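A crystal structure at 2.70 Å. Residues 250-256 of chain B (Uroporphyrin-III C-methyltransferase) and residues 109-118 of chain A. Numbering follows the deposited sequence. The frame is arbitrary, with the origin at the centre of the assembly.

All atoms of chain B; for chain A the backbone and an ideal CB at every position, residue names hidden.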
# COMPACT_ATOMS: atom_id res chain seq x y z
N ARG B 250 -9.05 -6.75 16.78
CA ARG B 250 -10.36 -7.08 17.35
C ARG B 250 -11.49 -6.90 16.35
O ARG B 250 -12.53 -7.49 16.52
CB ARG B 250 -10.65 -6.23 18.58
CG ARG B 250 -9.81 -6.56 19.78
CD ARG B 250 -10.42 -6.08 21.08
NE ARG B 250 -9.41 -6.04 22.13
CZ ARG B 250 -9.10 -7.06 22.91
NH1 ARG B 250 -8.16 -6.93 23.83
NH2 ARG B 250 -9.74 -8.21 22.79
N LEU B 251 -11.27 -6.08 15.33
CA LEU B 251 -12.30 -5.83 14.33
C LEU B 251 -12.48 -6.97 13.33
O LEU B 251 -13.45 -6.96 12.56
CB LEU B 251 -12.02 -4.54 13.57
CG LEU B 251 -12.23 -3.19 14.25
CD1 LEU B 251 -11.51 -2.15 13.40
CD2 LEU B 251 -13.70 -2.84 14.44
N ARG B 252 -11.58 -7.94 13.31
CA ARG B 252 -11.75 -9.03 12.35
C ARG B 252 -13.05 -9.82 12.61
O ARG B 252 -13.70 -10.29 11.68
CB ARG B 252 -10.48 -9.90 12.26
CG ARG B 252 -10.70 -11.38 12.44
CD ARG B 252 -9.54 -12.24 12.05
NE ARG B 252 -9.65 -12.48 10.63
CZ ARG B 252 -9.88 -13.65 10.06
NH1 ARG B 252 -9.99 -14.76 10.79
NH2 ARG B 252 -9.99 -13.69 8.74
N ALA B 253 -13.45 -9.94 13.88
CA ALA B 253 -14.68 -10.65 14.23
C ALA B 253 -15.91 -10.00 13.59
O ALA B 253 -16.86 -10.69 13.24
CB ALA B 253 -14.85 -10.76 15.74
N ALA B 254 -15.88 -8.68 13.43
CA ALA B 254 -16.97 -7.93 12.83
C ALA B 254 -16.80 -7.66 11.34
O ALA B 254 -17.77 -7.34 10.66
CB ALA B 254 -17.17 -6.63 13.56
N LEU B 255 -15.58 -7.76 10.82
CA LEU B 255 -15.31 -7.30 9.47
C LEU B 255 -14.81 -8.39 8.54
O LEU B 255 -14.38 -8.11 7.41
CB LEU B 255 -14.29 -6.16 9.51
CG LEU B 255 -14.74 -4.87 10.18
CD1 LEU B 255 -13.71 -3.81 9.96
CD2 LEU B 255 -16.09 -4.43 9.64
N ASP B 256 -14.85 -9.63 9.02
CA ASP B 256 -14.34 -10.76 8.26
C ASP B 256 -15.28 -11.13 7.09
O ASP B 256 -16.00 -12.11 7.12
CB ASP B 256 -14.09 -11.94 9.21
CG ASP B 256 -13.64 -13.20 8.50
OD1 ASP B 256 -13.05 -13.14 7.39
OD2 ASP B 256 -13.83 -14.31 9.02
N UNK A 109 -13.12 3.74 6.01
CA UNK A 109 -13.65 2.50 5.48
C UNK A 109 -14.07 1.47 6.52
O UNK A 109 -15.10 0.82 6.36
CB UNK A 109 -12.60 1.87 4.56
N UNK A 110 -13.28 1.33 7.58
CA UNK A 110 -13.64 0.49 8.71
C UNK A 110 -14.95 0.92 9.36
O UNK A 110 -15.74 0.08 9.80
CB UNK A 110 -12.52 0.51 9.75
N UNK A 111 -15.19 2.22 9.41
CA UNK A 111 -16.43 2.77 9.94
C UNK A 111 -17.61 2.35 9.08
O UNK A 111 -18.57 1.75 9.59
CB UNK A 111 -16.35 4.30 10.02
N UNK A 112 -17.52 2.66 7.79
CA UNK A 112 -18.54 2.29 6.81
C UNK A 112 -18.89 0.81 6.90
O UNK A 112 -20.08 0.47 6.98
CB UNK A 112 -18.06 2.63 5.40
N UNK A 113 -17.88 -0.06 6.91
CA UNK A 113 -18.11 -1.51 6.94
C UNK A 113 -18.76 -1.99 8.24
O UNK A 113 -19.61 -2.87 8.22
CB UNK A 113 -16.78 -2.25 6.74
N UNK A 114 -18.35 -1.40 9.36
CA UNK A 114 -18.99 -1.68 10.64
C UNK A 114 -20.49 -1.38 10.55
O UNK A 114 -21.31 -2.25 10.86
CB UNK A 114 -18.34 -0.86 11.76
N UNK A 115 -20.84 -0.18 10.09
CA UNK A 115 -22.25 0.15 9.83
C UNK A 115 -22.92 -0.90 8.95
O UNK A 115 -24.00 -1.38 9.26
CB UNK A 115 -22.36 1.52 9.17
N UNK A 116 -22.28 -1.26 7.85
CA UNK A 116 -22.84 -2.27 6.97
C UNK A 116 -23.28 -3.55 7.73
O UNK A 116 -24.45 -3.93 7.64
CB UNK A 116 -21.81 -2.63 5.90
N UNK A 117 -22.39 -4.18 8.49
CA UNK A 117 -22.72 -5.45 9.18
C UNK A 117 -23.82 -5.28 10.24
O UNK A 117 -24.73 -6.11 10.35
CB UNK A 117 -21.47 -6.02 9.84
N UNK A 118 -23.69 -4.18 10.98
CA UNK A 118 -24.67 -3.64 11.92
C UNK A 118 -26.09 -3.63 11.38
O UNK A 118 -27.06 -3.51 12.15
CB UNK A 118 -24.27 -2.22 12.31

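Chain B meets this segment with a short, weakly hydrogen-bonded stretch that presents Leu B251, Ala B254 and Leu B255, an apolar surface interrupted by the carbonyl oxygen of Ala B254. The chain A backbone is helical through the positions that face chain B, so these should recur at intervals of three and four.

At position 109 nothing of this stretch lies within 5.5 Å of the ideal CB, so small, polar or apolar residues would all be compatible with it; the residue is Gly A109. Position 110 lies closer. Its ideal CB, directed sideways, would be 4.5 Å from Leu B255 CD1 and 4.6 Å from Leu B251 CD1, so a small apolar residue such as alanine would suit it, as would glycine. It is Gly A110, whose O lies 4.4 Å from Leu B255 CD1.

Position 111 points away and position 112 is out of reach, leaving the choice at both open, polar residues included. They are Glu A111 and Glu A112, and neither touches this stretch of chain B; both carboxylate oxygens of Glu A112 are hydrogen-bonded elsewhere in the structure.

Position 113 points toward chain B, with its ideal CB already 3.7 Å from Leu B255 CD2. That closeness favours a small apolar side chain, and Ala A113 provides one, its CB packing against that methyl.

At position 114 the CA lies 6.8 Å from Leu B255 CA, the closest such pair. Its CB points sideways, 4.7 Å from Leu B255 CD2, but three apolar side chains of chain B lie within reach of a longer one; leucine, isoleucine or methionine are all plausible. Leu A114, with chi1 m and chi2 t, brings its end nearer than its CB direction suggests. Its CD2 lies 3.9 Å from Ala B254 CB, 4.0 Å from Leu B251 CD2 and 4.2 Å from Leu B255 CD2, drawing all three into one apolar cluster.

Positions 115 and 116 are out of reach, and polar or apolar residues would be compatible with this stretch. Thr A115 turns its hydroxyl back on its own helix, OG1 donating to Glu A111 O at 3.2 Å; Leu A116 makes no contact here.

At position 117 CA-to-CB points toward chain B, and the ideal CB is 4.0 Å from Ala B254 O. A donor could exploit that acceptor, while a compact apolar group could simply cover it. Val A117 does the latter: CG1 approaches Ala B254 O to 3.3 Å, a close contact without a hydrogen bond.

Position 118 is out of reach, and a polar residue is acceptable; Glu A118 does not touch this stretch. No hydrogen bond joins the stretches, which bury 266 Å², both sides summed.

Chain A 109-118: GGEEALTLVE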
# COMPACT_ATOMS: atom_id res chain seq x y z
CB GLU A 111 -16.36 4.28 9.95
CG GLU A 111 -16.84 4.88 11.24
CD GLU A 111 -16.06 6.11 11.63
OE1 GLU A 111 -14.80 6.09 11.54
OE2 GLU A 111 -16.72 7.11 12.01
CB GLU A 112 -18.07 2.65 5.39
CG GLU A 112 -18.45 4.07 4.97
CD GLU A 112 -17.58 4.64 3.87
OE1 GLU A 112 -16.68 3.93 3.37
OE2 GLU A 112 -17.78 5.81 3.50
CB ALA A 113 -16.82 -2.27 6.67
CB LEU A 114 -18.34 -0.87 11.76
CG LEU A 114 -17.12 -1.43 12.50
CD1 LEU A 114 -16.64 -0.37 13.48
CD2 LEU A 114 -17.46 -2.73 13.23
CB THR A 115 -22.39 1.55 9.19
OG1 THR A 115 -21.64 2.52 9.93
CG2 THR A 115 -23.82 2.05 9.32
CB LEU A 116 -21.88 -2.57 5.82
CG LEU A 116 -22.01 -1.74 4.52
CD1 LEU A 116 -22.87 -0.50 4.62
CD2 LEU A 116 -20.65 -1.36 3.93
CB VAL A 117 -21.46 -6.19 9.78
CG1 VAL A 117 -20.26 -6.12 8.82
CG2 VAL A 117 -21.09 -5.68 11.19
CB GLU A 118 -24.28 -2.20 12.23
CG GLU A 118 -24.69 -1.63 13.58
CD GLU A 118 -23.72 -0.55 14.01
OE1 GLU A 118 -22.88 -0.82 14.92
OE2 GLU A 118 -23.76 0.57 13.42
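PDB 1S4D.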